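PDB 4GS5: acyl-CoA synthetase (AMP-forming)/AMP-acid ligase II-like protein from Dyadobacter fermentans, which probably activates medium-chain fatty acids or related carboxylic acids with ATP as acyl adenylates and joins them to coenzyme A. Local coordinates for residues A[61-65]-A[223-227]; A[37-43]-A[54-59]; A[68-72]-A[205-209]; A[73-77]-A[101-105]. All coordinates share one frame; numbering follows the deposited sequence.

All four contacts lie on helix 59-72 or at one of its ends. Interaction 1 joins its first turns, and interaction 3 its last, to loops from a distant part of the chain; Val-224 touches Met-68 and Ile-208. Interaction 2 is the hairpin leading into that helix, interaction 4 the loop leaving it, tied to interaction 3 by a probable hydrogen bond from Leu-75 N to Gly-70 O. Interaction 1 is the most buried (four of seven touching residues); the hairpin has three of thirteen buried and six exposed. Interaction 2 is mainly a ladder of backbone bonds, with one arginine bond at its end; interactions 1 and 4 each rest on one side-chain N-H to a carbonyl; interaction 3 is apolar packing.

Interaction 1 of 4, residues A[61-65]-A[223-227]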
# COMPACT_ATOMS: atom_id res chain seq x y z
N GLN A 61 -14.53 4.30 15.66
CA GLN A 61 -13.59 4.08 14.55
C GLN A 61 -13.71 2.67 14.00
O GLN A 61 -13.84 2.47 12.80
CB GLN A 61 -12.15 4.25 15.05
CG GLN A 61 -11.66 5.67 15.09
CD GLN A 61 -10.19 5.75 15.44
OE1 GLN A 61 -9.82 5.67 16.60
NE2 GLN A 61 -9.35 5.92 14.43
N LEU A 62 -13.60 1.70 14.90
CA LEU A 62 -13.67 0.30 14.53
C LEU A 62 -15.02 -0.04 13.90
O LEU A 62 -15.08 -0.77 12.90
CB LEU A 62 -13.43 -0.58 15.77
CG LEU A 62 -12.02 -0.40 16.38
CD1 LEU A 62 -11.88 -1.11 17.72
CD2 LEU A 62 -10.94 -0.86 15.41
N ALA A 63 -16.10 0.47 14.48
CA ALA A 63 -17.44 0.20 13.98
C ALA A 63 -17.64 0.77 12.57
O ALA A 63 -18.27 0.15 11.72
CB ALA A 63 -18.51 0.73 14.94
N ALA A 64 -17.13 1.98 12.34
CA ALA A 64 -17.24 2.63 11.05
C ALA A 64 -16.49 1.83 10.00
O ALA A 64 -16.99 1.61 8.90
CB ALA A 64 -16.69 4.05 11.12
N SER A 65 -15.30 1.37 10.36
CA SER A 65 -14.44 0.60 9.46
C SER A 65 -15.08 -0.72 9.04
O SER A 65 -15.14 -1.06 7.86
CB SER A 65 -13.08 0.38 10.13
OG SER A 65 -12.21 -0.33 9.29
N ALA A 223 -15.40 8.96 9.53
CA ALA A 223 -15.58 8.42 10.87
C ALA A 223 -14.37 7.56 11.25
O ALA A 223 -13.97 7.56 12.42
CB ALA A 223 -16.87 7.63 10.98
N VAL A 224 -13.76 6.86 10.30
CA VAL A 224 -12.60 6.04 10.65
C VAL A 224 -11.39 6.85 11.13
O VAL A 224 -10.51 6.30 11.79
CB VAL A 224 -12.15 5.05 9.54
CG1 VAL A 224 -13.20 3.96 9.34
CG2 VAL A 224 -11.81 5.77 8.24
N THR A 225 -11.36 8.14 10.82
CA THR A 225 -10.30 9.02 11.32
C THR A 225 -10.75 9.99 12.42
O THR A 225 -10.04 10.95 12.73
CB THR A 225 -9.65 9.84 10.18
OG1 THR A 225 -10.61 10.75 9.62
CG2 THR A 225 -9.10 8.92 9.09
N ASN A 226 -11.91 9.74 13.01
CA ASN A 226 -12.49 10.66 13.98
C ASN A 226 -12.69 12.04 13.36
O ASN A 226 -12.57 13.07 14.03
CB ASN A 226 -11.61 10.74 15.23
CG ASN A 226 -11.15 9.36 15.70
OD1 ASN A 226 -11.96 8.45 15.88
ND2 ASN A 226 -9.84 9.20 15.88
N GLY A 227 -12.99 12.04 12.06
CA GLY A 227 -13.30 13.25 11.33
C GLY A 227 -12.11 14.15 11.05
O GLY A 227 -12.26 15.22 10.46
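With CG anti to its own carbonyl carbon (chi1 -83°) and the next bond extended, Gln-61 sends its amide off the helix toward Val-224, whose CG1 is likewise anti to the carbonyl carbon and reaches back to Ser-65. Gln-61 NE2 gives a nearly straight hydrogen bond of 2.9 Å to Val-224 O. The acceptor lies in the plane of the Gln-61 amide, while the donor is tilted 33° from the carbonyl plane. The other half of the amide, OE1, accepts from Thr-58 N, the capping-box bond at the start of the helix, so the group is fixed from both ends; glutamine suits the place because it must donate and accept. One turn on, Ala-64 CB meets Ala-223 CB at 3.6 Å, small methyls letting the backbones draw close. Val-224 CG1 lies 3.7 Å from Ser-65 CB. Asn-226, at a positive phi that asparagine tolerates well, crosses Gln-61 with the two amide planes 67° apart. The contact thus joins helix 59-72 to the loop between strands 217-221 and 230-238; behind the helix, Leu-62 and Ser-65 pack on helix 90-102, while Val-185 touches Gln-61.

Interaction 2 of 4, residues A[37-43]-A[54-59]. With EDO (1,2-ethanediol), chain U.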
# COMPACT_ATOMS: atom_id res chain seq x y z
N GLY A 37 -18.99 -3.09 25.76
CA GLY A 37 -19.36 -1.71 25.47
C GLY A 37 -18.23 -0.69 25.52
O GLY A 37 -18.48 0.51 25.33
N ALA A 38 -17.01 -1.15 25.75
CA ALA A 38 -15.84 -0.27 25.84
C ALA A 38 -15.87 0.80 24.76
O ALA A 38 -16.19 0.51 23.60
CB ALA A 38 -14.57 -1.07 25.74
N ARG A 39 -15.52 2.03 25.13
CA ARG A 39 -15.53 3.12 24.15
C ARG A 39 -14.18 3.25 23.43
O ARG A 39 -14.08 3.95 22.42
CB ARG A 39 -15.94 4.44 24.80
CG ARG A 39 -17.45 4.61 24.95
CD ARG A 39 -17.79 5.96 25.59
NE ARG A 39 -17.20 7.07 24.84
CZ ARG A 39 -17.84 7.77 23.90
NH1 ARG A 39 -19.10 7.49 23.60
NH2 ARG A 39 -17.21 8.75 23.27
N GLU A 40 -13.14 2.61 23.95
CA GLU A 40 -11.85 2.61 23.26
C GLU A 40 -11.01 1.37 23.55
O GLU A 40 -11.30 0.61 24.47
CB GLU A 40 -11.08 3.92 23.50
CG GLU A 40 -10.51 4.14 24.89
CD GLU A 40 -9.53 5.31 24.93
OE1 GLU A 40 -9.95 6.45 24.62
OE2 GLU A 40 -8.34 5.10 25.24
N PHE A 41 -9.99 1.17 22.72
CA PHE A 41 -9.22 -0.06 22.72
C PHE A 41 -7.76 0.23 22.46
O PHE A 41 -7.42 1.05 21.60
CB PHE A 41 -9.73 -1.04 21.65
CG PHE A 41 -11.19 -1.35 21.78
CD1 PHE A 41 -11.62 -2.49 22.45
CD2 PHE A 41 -12.15 -0.49 21.26
CE1 PHE A 41 -12.97 -2.77 22.59
CE2 PHE A 41 -13.50 -0.76 21.41
CZ PHE A 41 -13.91 -1.90 22.08
N VAL A 42 -6.90 -0.44 23.21
CA VAL A 42 -5.47 -0.42 22.99
C VAL A 42 -5.08 -1.69 22.24
O VAL A 42 -5.05 -2.77 22.83
CB VAL A 42 -4.68 -0.36 24.32
CG1 VAL A 42 -3.19 -0.33 24.05
CG2 VAL A 42 -5.10 0.86 25.14
N LEU A 43 -4.82 -1.57 20.94
CA LEU A 43 -4.37 -2.69 20.14
C LEU A 43 -2.87 -2.53 19.80
O LEU A 43 -2.21 -1.62 20.31
CB LEU A 43 -5.21 -2.83 18.87
CG LEU A 43 -6.71 -2.60 19.07
CD1 LEU A 43 -7.50 -3.02 17.84
CD2 LEU A 43 -7.22 -3.33 20.32
N PRO A 54 1.81 -0.18 21.01
CA PRO A 54 0.38 0.02 21.27
C PRO A 54 -0.17 1.22 20.51
O PRO A 54 0.53 2.21 20.33
CB PRO A 54 0.32 0.25 22.78
CG PRO A 54 1.69 0.66 23.18
CD PRO A 54 2.64 0.02 22.21
N ILE A 55 -1.40 1.11 20.04
CA ILE A 55 -2.11 2.26 19.50
C ILE A 55 -3.53 2.22 20.04
O ILE A 55 -4.12 1.15 20.18
CB ILE A 55 -2.15 2.27 17.96
CG1 ILE A 55 -2.77 0.97 17.46
CG2 ILE A 55 -0.75 2.47 17.36
CD1 ILE A 55 -2.92 0.93 15.95
N THR A 56 -4.09 3.37 20.37
CA THR A 56 -5.46 3.34 20.87
C THR A 56 -6.43 3.77 19.78
O THR A 56 -6.16 4.71 19.02
CB THR A 56 -5.65 4.15 22.19
OG1 THR A 56 -6.01 5.50 21.91
CG2 THR A 56 -4.38 4.11 23.02
N VAL A 57 -7.53 3.05 19.68
CA VAL A 57 -8.54 3.35 18.67
C VAL A 57 -9.90 3.35 19.34
O VAL A 57 -10.13 2.59 20.28
CB VAL A 57 -8.54 2.32 17.55
CG1 VAL A 57 -7.21 2.38 16.80
CG2 VAL A 57 -8.78 0.93 18.12
N THR A 58 -10.80 4.21 18.87
CA THR A 58 -12.09 4.32 19.52
C THR A 58 -13.01 3.23 19.01
O THR A 58 -12.77 2.63 17.94
CB THR A 58 -12.75 5.70 19.30
OG1 THR A 58 -13.18 5.84 17.94
CG2 THR A 58 -11.77 6.82 19.63
N ARG A 59 -14.06 2.95 19.77
CA ARG A 59 -15.11 2.03 19.33
C ARG A 59 -15.74 2.53 18.03
O ARG A 59 -15.96 1.75 17.09
CB ARG A 59 -16.19 1.90 20.41
CG ARG A 59 -17.21 0.85 20.08
CD ARG A 59 -18.44 0.90 20.98
NE ARG A 59 -19.22 -0.32 20.78
CZ ARG A 59 -18.96 -1.47 21.39
NH1 ARG A 59 -17.97 -1.55 22.27
NH2 ARG A 59 -19.71 -2.53 21.14
C1 EDO U . -8.32 -3.74 24.05
O1 EDO U . -7.82 -2.67 24.87
C2 EDO U . -7.55 -5.01 24.37
O2 EDO U . -8.36 -6.16 24.13
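Arg-59 lays its side chain along the backbone of residues 37-39. Its CB lies 3.5 Å from Ala-38 O and 3.9 Å from Phe-41 CE2. With CG anti to the backbone N (chi1 -174°) the chain runs out straight, CG and then CD passing Ala-38 O, CD at 3.5 Å, until NH1 donates to it at 3.0 Å. Ala-38 O lies at the edge of the guanidinium, close to its plane, and NH1 comes within 3.4 Å of Gly-37 C. NH1 also bonds Trp-34 O, and the charge makes a cation-pi contact with the Trp-34 ring, which suits a long, many-donor group. A leucine here would probably leave the carbonyls of Ala-38 and Trp-34 without their donor and the Trp-34 ring without its cation. Beyond this corner the strands form an antiparallel hairpin, their directions 158° apart. The turn and the start of the second strand carry the SGSTG-x-PK signature, which in relatives forms the phosphate-binding P-loop and probably does so here. Phe-41 with Val-57 and Leu-43 with Ile-55 are hydrogen-bonded pairs, each with two backbone bonds, as in Val-57 N to Phe-41 O at 2.8 Å. The apolar face, which includes Ile-55, holds Phe-41, Leu-43 and Val-57 against helices 22-36, 59-72 and 90-102, with Leu-43 CD1 4.2 Å from Val-57 CG2. The other face bears Glu-40, Val-42, Thr-56 and Thr-58, a more exposed, polar and beta-branched set. At the outer edge, Val-42 N donates to O1 of an ethanediol, probably from the crystallisation liquor, at 2.9 Å.

Interaction 3 of 4, residues A[68-72]-A[205-209]. With EDO (1,2-ethanediol), chain X.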
# COMPACT_ATOMS: atom_id res chain seq x y z
N MSE A 68 -18.00 -0.26 6.59
CA MSE A 68 -17.58 0.04 5.22
C MSE A 68 -17.29 -1.24 4.47
O MSE A 68 -17.68 -1.40 3.31
CB MSE A 68 -16.31 0.88 5.20
CG MSE A 68 -16.48 2.30 5.69
SE MSE A 68 -14.84 3.27 5.35
CE MSE A 68 -13.57 2.01 6.09
N THR A 69 -16.59 -2.14 5.14
CA THR A 69 -16.16 -3.39 4.56
C THR A 69 -17.38 -4.21 4.19
O THR A 69 -17.46 -4.75 3.08
CB THR A 69 -15.27 -4.19 5.55
OG1 THR A 69 -14.15 -3.37 5.92
CG2 THR A 69 -14.76 -5.48 4.91
N GLY A 70 -18.33 -4.28 5.12
CA GLY A 70 -19.56 -5.04 4.93
C GLY A 70 -20.36 -4.57 3.74
O GLY A 70 -20.89 -5.37 2.97
N LYS A 71 -20.47 -3.25 3.59
CA LYS A 71 -21.20 -2.66 2.47
C LYS A 71 -20.46 -2.87 1.15
O LYS A 71 -21.03 -3.37 0.18
CB LYS A 71 -21.41 -1.17 2.71
CG LYS A 71 -22.36 -0.50 1.70
CD LYS A 71 -23.82 -0.79 2.04
CE LYS A 71 -24.79 0.11 1.26
NZ LYS A 71 -24.97 -0.27 -0.18
N ALA A 72 -19.19 -2.46 1.11
CA ALA A 72 -18.40 -2.51 -0.11
C ALA A 72 -18.27 -3.93 -0.66
O ALA A 72 -18.25 -4.13 -1.88
CB ALA A 72 -17.03 -1.90 0.12
N LEU A 205 -13.85 3.64 -0.40
CA LEU A 205 -14.95 3.07 0.36
C LEU A 205 -15.97 4.16 0.72
O LEU A 205 -15.63 5.33 0.83
CB LEU A 205 -14.41 2.43 1.64
CG LEU A 205 -13.58 1.17 1.44
CD1 LEU A 205 -12.84 0.80 2.72
CD2 LEU A 205 -14.46 0.03 0.99
N PRO A 206 -17.24 3.76 0.91
CA PRO A 206 -18.26 4.77 1.21
C PRO A 206 -18.00 5.43 2.57
O PRO A 206 -17.54 4.75 3.49
CB PRO A 206 -19.56 3.95 1.26
CG PRO A 206 -19.10 2.57 1.71
CD PRO A 206 -17.73 2.38 1.11
N GLY A 207 -18.26 6.72 2.68
CA GLY A 207 -18.07 7.42 3.93
C GLY A 207 -16.71 8.07 4.05
O GLY A 207 -16.45 8.83 4.99
N ILE A 208 -15.83 7.79 3.10
CA ILE A 208 -14.53 8.43 3.04
C ILE A 208 -14.62 9.73 2.24
O ILE A 208 -15.11 9.73 1.11
CB ILE A 208 -13.49 7.51 2.37
CG1 ILE A 208 -13.33 6.20 3.15
CG2 ILE A 208 -12.15 8.21 2.25
CD1 ILE A 208 -12.86 6.40 4.61
N GLN A 209 -14.16 10.83 2.83
CA GLN A 209 -14.01 12.08 2.08
C GLN A 209 -12.55 12.16 1.65
O GLN A 209 -11.66 11.76 2.41
CB GLN A 209 -14.39 13.29 2.94
CG GLN A 209 -15.85 13.31 3.39
CD GLN A 209 -16.01 13.10 4.89
OE1 GLN A 209 -16.68 12.17 5.34
NE2 GLN A 209 -15.39 13.99 5.68
C1 EDO X . -21.25 2.62 4.95
O1 EDO X . -21.70 1.29 5.20
C2 EDO X . -19.92 2.81 5.65
O2 EDO X . -19.43 4.15 5.44
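Met-68, modelled as selenomethionine, reaches from helix 59-72 over a type II beta turn that runs from Leu-205 to Ile-208. The turn links strands 202-204 and 209-212, and Gly-207 occupies its third position with a positive phi at which any side chain would be jammed against the preceding carbonyl oxygen. The long, flexible Met-68 chain touches three of the four turn residues. Its CG lies 3.5 Å from Pro-206 O, and SE packs 3.8 Å from Ile-208 CD1. A bend at the last torsion (chi3 -49°) then turns the methyl CE to within 3.7 Å of Leu-205 CD1. Met-68 crosses both Leu-205 and Ile-208 at about a right angle, and it touches the two together because SE and CE each meet a different one.

Thr-69 faces away, toward His-187. Lys-71 starts toward the turn, but its chain bends off and its ammonium end leads away; the stem, through CB, instead lies 3.5 Å from O1 of an ethanediol, probably from the crystallisation liquor. That molecule lies between helix and turn, its C2 3.5 Å from Met-68 CG, and its O2 donates to Pro-206 O at 2.8 Å. No hydrogen bond joins the two segments directly. Ala-72 closes the contact with a single methyl: its CB presses on Leu-205 CD2 at 3.3 Å, tighter than usual van der Waals contact.

Interaction 4 of 4, residues A[73-77]-A[101-105]; sequences LSLGP and ELDWE
Trp-104 and Leu-75 make the tight, buried half of this contact. Trp-104 has CG anti to its carbonyl carbon (chi1 -66°), and chi2 of -7° swings the indole toward Leu-75. NE1 donates to Leu-75 O at 3.1 Å and nearly straight; the oxygen sits at the ring's edge in its plane, whereas the donor stands 60° above the carbonyl plane. The benzo ring also packs on the leucine side chain, CZ2 lying 3.6 Å from Leu-75 CB and 3.7 Å from Leu-75 CD1. Tryptophan suits the spot by offering a wide apolar ring system with one N-H. A phenylalanine here would probably leave Leu-75 O without this donor and open a gap beside the leucine side chain.

The exposed side is looser. Pro-77 CA makes C-H...O contacts with Leu-102 O and Asp-103 O, each at 3.5 Å, and Pro-77 CB comes only to 4.1 Å from Asp-103 CB. Asp-103, at positive phi, turns the chain out of the preceding helix.

The contact ties the loop following helix 59-72 to the end of helix 90-102. Inward, Trp-104 and Leu-75 both touch Phe-126 of strand 126-129, and Glu-105 begins strand 105-109 beside strand 80-83.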
# COMPACT_ATOMS: atom_id res chain seq x y z
N LEU A 73 -18.19 -4.93 0.21
CA LEU A 73 -18.00 -6.30 -0.30
C LEU A 73 -19.26 -7.16 -0.16
O LEU A 73 -19.23 -8.36 -0.44
CB LEU A 73 -16.79 -6.97 0.37
CG LEU A 73 -15.45 -6.25 0.14
CD1 LEU A 73 -14.33 -6.87 0.97
CD2 LEU A 73 -15.08 -6.22 -1.34
N SER A 74 -20.37 -6.55 0.25
CA SER A 74 -21.65 -7.25 0.41
C SER A 74 -21.52 -8.51 1.27
O SER A 74 -21.94 -9.60 0.88
CB SER A 74 -22.26 -7.62 -0.94
OG SER A 74 -22.50 -6.45 -1.70
N LEU A 75 -20.97 -8.33 2.46
CA LEU A 75 -20.78 -9.43 3.38
C LEU A 75 -21.77 -9.31 4.53
O LEU A 75 -21.45 -8.74 5.58
CB LEU A 75 -19.33 -9.44 3.89
CG LEU A 75 -18.28 -9.44 2.77
CD1 LEU A 75 -16.89 -9.11 3.33
CD2 LEU A 75 -18.28 -10.78 2.04
N GLY A 76 -22.97 -9.85 4.33
CA GLY A 76 -24.03 -9.71 5.33
C GLY A 76 -24.02 -10.80 6.37
O GLY A 76 -23.04 -11.55 6.49
N PRO A 77 -25.12 -10.92 7.14
CA PRO A 77 -25.21 -11.94 8.18
C PRO A 77 -25.07 -13.36 7.63
O PRO A 77 -25.64 -13.69 6.58
CB PRO A 77 -26.62 -11.73 8.76
CG PRO A 77 -26.95 -10.32 8.46
CD PRO A 77 -26.32 -10.07 7.09
N GLU A 101 -19.85 -7.05 14.31
CA GLU A 101 -20.72 -6.00 13.81
C GLU A 101 -21.66 -6.49 12.72
O GLU A 101 -22.78 -6.02 12.61
CB GLU A 101 -19.90 -4.81 13.32
CG GLU A 101 -19.30 -4.01 14.44
CD GLU A 101 -20.37 -3.35 15.29
OE1 GLU A 101 -20.89 -2.30 14.85
OE2 GLU A 101 -20.70 -3.89 16.37
N LEU A 102 -21.19 -7.46 11.94
CA LEU A 102 -21.89 -7.88 10.71
C LEU A 102 -22.52 -9.27 10.86
O LEU A 102 -23.11 -9.79 9.91
CB LEU A 102 -20.91 -7.85 9.53
CG LEU A 102 -20.26 -6.47 9.26
CD1 LEU A 102 -19.20 -6.50 8.15
CD2 LEU A 102 -21.32 -5.43 8.93
N ASP A 103 -22.39 -9.86 12.04
CA ASP A 103 -22.95 -11.19 12.34
C ASP A 103 -22.35 -12.27 11.44
O ASP A 103 -23.07 -12.99 10.73
CB ASP A 103 -24.48 -11.20 12.19
CG ASP A 103 -25.18 -10.27 13.16
OD1 ASP A 103 -24.62 -9.98 14.24
OD2 ASP A 103 -26.31 -9.86 12.84
N TRP A 104 -21.03 -12.38 11.44
CA TRP A 104 -20.41 -13.44 10.66
C TRP A 104 -20.18 -14.65 11.55
O TRP A 104 -20.11 -14.51 12.77
CB TRP A 104 -19.05 -13.00 10.13
CG TRP A 104 -19.07 -11.89 9.12
CD1 TRP A 104 -20.16 -11.31 8.52
CD2 TRP A 104 -17.92 -11.21 8.61
NE1 TRP A 104 -19.74 -10.32 7.65
CE2 TRP A 104 -18.37 -10.24 7.69
CE3 TRP A 104 -16.54 -11.35 8.83
CZ2 TRP A 104 -17.50 -9.40 7.00
CZ3 TRP A 104 -15.66 -10.50 8.13
CH2 TRP A 104 -16.15 -9.54 7.24
N GLU A 105 -20.03 -15.82 10.94
CA GLU A 105 -19.44 -16.95 11.62
C GLU A 105 -17.92 -16.83 11.45
O GLU A 105 -17.43 -16.79 10.33
CB GLU A 105 -19.92 -18.25 10.99
CG GLU A 105 -19.34 -19.50 11.64
CD GLU A 105 -19.67 -20.76 10.86
OE1 GLU A 105 -19.23 -21.85 11.28
OE2 GLU A 105 -20.37 -20.67 9.82